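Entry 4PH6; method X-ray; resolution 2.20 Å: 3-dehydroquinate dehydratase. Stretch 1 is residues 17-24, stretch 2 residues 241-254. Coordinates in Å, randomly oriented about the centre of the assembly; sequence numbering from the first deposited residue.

Stretch 1, residues 17-24: GNPKIVVP
Stretch 2 241-254: SVQVLRNYLKTFEQ

Residues 17-24 enter as a loop and become a strand at Lys20, which continues beyond Pro24. Residues 241-254 form a helix from Val242 to Thr251, with Ser241 at the N-cap position. The helix lies against the strand nearly antiparallel: the N-to-C directions differ by 167° and the axes approach to 9.6 Å. This direction puts Val23 near the start of the helix and Asn18 near its end. The CA atoms of Val23 and Val242 are 7.0 Å apart at one end, and those of Asn18 and Glu253 are 7.1 Å apart at the other.

The strand is extended, with phi/psi from -81/145 at Lys20 to -106/131 at Val23. From Lys20 to Val22 the CB directions alternate: Lys20 and Val22 point away and Ile21 toward; Val23 points sideways. Gly17 has a positive phi of 60°, which favours glycine.

Ile21 is the centre of the contact and has the largest covered area. With chi1 m, Ile21 CG2 faces the start of the helix, 3.5 Å from Val242 CG1 and 4.1 Å from Leu245 CD2. Ile21 CG1 turns toward the later helix and lies 4.0 Å from Leu249 CD1. With chi2 t, Ile21 CD1 extends from CG1 to the helix backbone, 3.5 Å from Arg246 N.

Val242, Leu245 and Leu249 all point toward the strand, as their spacing of three and four residues on a helix allows. Val242 is t; Val242 CG2 also meets Val23 CB at 3.9 Å. Val23 is p. Leu245 has an off-well chi1 of -149° with chi2 p. Leu249 is m, t. Leu249 CD1 lies 3.4 Å from Pro19 O, and Leu249 CD2 lies 4.1 Å from Pro19 CG on the C-gamma exo ring.

Arg246 leaves the helix sideways, but its end comes nearer the strand. Chi1 is t, chi2 and chi3 are both p, and chi4 is -168°. The two p turns fold the chain so that Ile21 CG1 covers one guanidinium face, 3.6 Å from Arg246 NH1. A water links the stretches here: it accepts from Arg246 NH1 at 2.9 Å and donates to Pro19 O at 3.1 Å.

At the far end the contact is polar. Asn18 is m, with chi2 7°, and points toward the helix side. Asn18 ND2 gives a weak hydrogen bond to Glu253 OE1, 3.4 Å long with an angle of 162°. Glu253 lies beyond the helix, and its t, t side chain extends to meet it. Lys20 is m, m, t, m; this folds Lys20 NZ back to donate to Asn18 O at 2.8 Å.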

# COMPACT_ATOMS: atom_id res chain seq x y z
N GLY A 17 -14.52 -10.83 2.64
CA GLY A 17 -13.79 -10.35 3.79
C GLY A 17 -12.36 -10.08 3.40
O GLY A 17 -12.09 -9.62 2.29
N ASN A 18 -11.44 -10.38 4.31
CA ASN A 18 -10.02 -10.19 4.07
C ASN A 18 -9.44 -11.24 3.13
O ASN A 18 -9.91 -12.38 3.11
CB ASN A 18 -9.27 -10.23 5.40
CG ASN A 18 -9.49 -8.99 6.22
OD1 ASN A 18 -10.32 -8.15 5.87
ND2 ASN A 18 -8.78 -8.87 7.34
N PRO A 19 -8.42 -10.85 2.34
CA PRO A 19 -7.68 -11.74 1.45
C PRO A 19 -7.16 -12.97 2.19
O PRO A 19 -6.54 -12.83 3.25
CB PRO A 19 -6.50 -10.88 0.98
CG PRO A 19 -6.98 -9.48 1.12
CD PRO A 19 -7.91 -9.46 2.29
N LYS A 20 -7.39 -14.14 1.61
CA LYS A 20 -6.96 -15.37 2.26
C LYS A 20 -5.49 -15.58 1.99
O LYS A 20 -4.99 -15.22 0.92
CB LYS A 20 -7.80 -16.55 1.78
CG LYS A 20 -9.30 -16.34 1.99
CD LYS A 20 -9.61 -15.98 3.45
CE LYS A 20 -11.11 -15.80 3.72
NZ LYS A 20 -11.67 -14.57 3.11
N ILE A 21 -4.79 -16.14 2.97
CA ILE A 21 -3.35 -16.26 2.87
C ILE A 21 -2.92 -17.65 2.41
O ILE A 21 -3.39 -18.67 2.93
CB ILE A 21 -2.66 -15.94 4.21
CG1 ILE A 21 -3.11 -14.56 4.71
CG2 ILE A 21 -1.17 -15.99 4.07
CD1 ILE A 21 -2.34 -14.06 5.93
N VAL A 22 -2.03 -17.64 1.43
CA VAL A 22 -1.48 -18.82 0.78
C VAL A 22 0.00 -18.95 1.07
O VAL A 22 0.77 -18.05 0.75
CB VAL A 22 -1.65 -18.77 -0.76
CG1 VAL A 22 -1.23 -20.09 -1.40
CG2 VAL A 22 -3.08 -18.40 -1.14
N VAL A 23 0.41 -20.08 1.63
CA VAL A 23 1.83 -20.34 1.78
C VAL A 23 2.24 -21.41 0.77
O VAL A 23 1.57 -22.44 0.64
CB VAL A 23 2.20 -20.78 3.24
CG1 VAL A 23 1.44 -22.03 3.67
CG2 VAL A 23 3.70 -21.01 3.37
N PRO A 24 3.33 -21.14 0.03
CA PRO A 24 3.94 -22.10 -0.90
C PRO A 24 4.93 -23.07 -0.24
O PRO A 24 5.70 -22.71 0.65
CB PRO A 24 4.66 -21.21 -1.90
CG PRO A 24 5.10 -20.04 -1.06
CD PRO A 24 4.03 -19.84 -0.01
N SER A 241 6.53 -12.65 5.04
CA SER A 241 6.21 -13.89 5.74
C SER A 241 4.73 -13.93 6.11
O SER A 241 4.08 -12.89 6.22
CB SER A 241 7.07 -14.05 6.98
OG SER A 241 6.78 -13.06 7.95
N VAL A 242 4.22 -15.13 6.33
CA VAL A 242 2.79 -15.32 6.52
C VAL A 242 2.25 -14.64 7.81
O VAL A 242 1.11 -14.16 7.83
CB VAL A 242 2.44 -16.83 6.53
CG1 VAL A 242 0.97 -17.03 6.63
CG2 VAL A 242 2.94 -17.49 5.26
N GLN A 243 3.07 -14.59 8.86
CA GLN A 243 2.67 -13.92 10.11
C GLN A 243 2.54 -12.40 9.94
O GLN A 243 1.57 -11.79 10.41
CB GLN A 243 3.66 -14.22 11.25
CG GLN A 243 3.50 -13.28 12.45
CD GLN A 243 4.60 -13.44 13.50
OE1 GLN A 243 5.78 -13.56 13.17
NE2 GLN A 243 4.22 -13.40 14.78
N VAL A 244 3.53 -11.78 9.29
CA VAL A 244 3.52 -10.34 9.05
C VAL A 244 2.34 -9.99 8.16
O VAL A 244 1.72 -8.93 8.29
CB VAL A 244 4.85 -9.87 8.38
CG1 VAL A 244 4.71 -8.47 7.81
CG2 VAL A 244 6.01 -9.95 9.36
N LEU A 245 2.03 -10.91 7.25
CA LEU A 245 1.01 -10.70 6.25
C LEU A 245 -0.38 -10.56 6.88
O LEU A 245 -1.12 -9.62 6.59
CB LEU A 245 1.02 -11.87 5.27
CG LEU A 245 0.61 -11.58 3.84
CD1 LEU A 245 1.23 -10.26 3.34
CD2 LEU A 245 1.04 -12.76 2.96
N ARG A 246 -0.72 -11.50 7.75
CA ARG A 246 -1.98 -11.44 8.48
C ARG A 246 -2.08 -10.13 9.26
O ARG A 246 -3.10 -9.45 9.21
CB ARG A 246 -2.13 -12.63 9.42
CG ARG A 246 -3.50 -12.71 10.06
CD ARG A 246 -4.52 -13.30 9.10
NE ARG A 246 -4.42 -14.76 9.05
CZ ARG A 246 -5.02 -15.52 8.13
NH1 ARG A 246 -5.75 -14.96 7.19
NH2 ARG A 246 -4.88 -16.84 8.17
N ASN A 247 -1.01 -9.78 9.97
CA ASN A 247 -0.99 -8.55 10.76
C ASN A 247 -1.18 -7.34 9.87
O ASN A 247 -1.96 -6.44 10.19
CB ASN A 247 0.33 -8.41 11.53
CG ASN A 247 0.37 -9.21 12.82
OD1 ASN A 247 -0.65 -9.74 13.28
ND2 ASN A 247 1.55 -9.29 13.42
N TYR A 248 -0.49 -7.32 8.74
CA TYR A 248 -0.58 -6.19 7.83
C TYR A 248 -1.95 -6.10 7.19
O TYR A 248 -2.47 -5.01 7.00
CB TYR A 248 0.51 -6.27 6.76
CG TYR A 248 1.82 -5.66 7.22
CD1 TYR A 248 2.53 -4.80 6.40
CD2 TYR A 248 2.33 -5.93 8.49
CE1 TYR A 248 3.72 -4.23 6.82
CE2 TYR A 248 3.53 -5.37 8.91
CZ TYR A 248 4.22 -4.52 8.07
OH TYR A 248 5.41 -3.95 8.48
N LEU A 249 -2.56 -7.25 6.88
CA LEU A 249 -3.91 -7.25 6.34
C LEU A 249 -4.91 -6.66 7.31
O LEU A 249 -5.84 -5.96 6.91
CB LEU A 249 -4.34 -8.67 5.97
CG LEU A 249 -3.66 -9.30 4.74
CD1 LEU A 249 -4.18 -10.70 4.51
CD2 LEU A 249 -3.87 -8.43 3.52
N LYS A 250 -4.73 -6.94 8.60
CA LYS A 250 -5.67 -6.42 9.59
C LYS A 250 -5.49 -4.91 9.72
O LYS A 250 -6.48 -4.18 9.83
CB LYS A 250 -5.49 -7.11 10.96
CG LYS A 250 -5.01 -6.21 12.08
CD LYS A 250 -5.03 -6.86 13.46
CE LYS A 250 -4.79 -5.83 14.56
NZ LYS A 250 -3.42 -5.22 14.47
N THR A 251 -4.24 -4.43 9.68
CA THR A 251 -4.00 -2.99 9.75
C THR A 251 -4.71 -2.26 8.61
O THR A 251 -5.35 -1.24 8.81
CB THR A 251 -2.49 -2.65 9.72
OG1 THR A 251 -1.87 -3.06 10.94
CG2 THR A 251 -2.27 -1.14 9.53
N PHE A 252 -4.60 -2.79 7.39
CA PHE A 252 -5.20 -2.10 6.26
C PHE A 252 -6.61 -2.61 5.96
O PHE A 252 -7.15 -2.36 4.89
CB PHE A 252 -4.32 -2.23 5.02
CG PHE A 252 -2.99 -1.53 5.15
CD1 PHE A 252 -2.94 -0.15 5.34
CD2 PHE A 252 -1.80 -2.24 5.09
CE1 PHE A 252 -1.72 0.50 5.47
CE2 PHE A 252 -0.57 -1.58 5.22
CZ PHE A 252 -0.54 -0.21 5.41
N GLU A 253 -7.21 -3.30 6.93
CA GLU A 253 -8.57 -3.81 6.77
C GLU A 253 -9.62 -2.71 6.61
O GLU A 253 -9.57 -1.69 7.31
CB GLU A 253 -8.92 -4.69 7.98
CG GLU A 253 -10.29 -5.31 7.92
CD GLU A 253 -10.57 -6.18 9.12
OE1 GLU A 253 -9.60 -6.60 9.79
OE2 GLU A 253 -11.77 -6.43 9.41
N GLN A 254 -10.57 -2.92 5.71
CA GLN A 254 -11.68 -1.97 5.55
C GLN A 254 -12.86 -2.35 6.43
O GLN A 254 -13.83 -1.59 6.54
CB GLN A 254 -12.12 -1.89 4.09
CG GLN A 254 -10.98 -1.68 3.09
CD GLN A 254 -10.28 -0.34 3.26
OE1 GLN A 254 -10.83 0.59 3.83
NE2 GLN A 254 -9.05 -0.26 2.77
O HOH W 1 -6.92 -12.42 6.33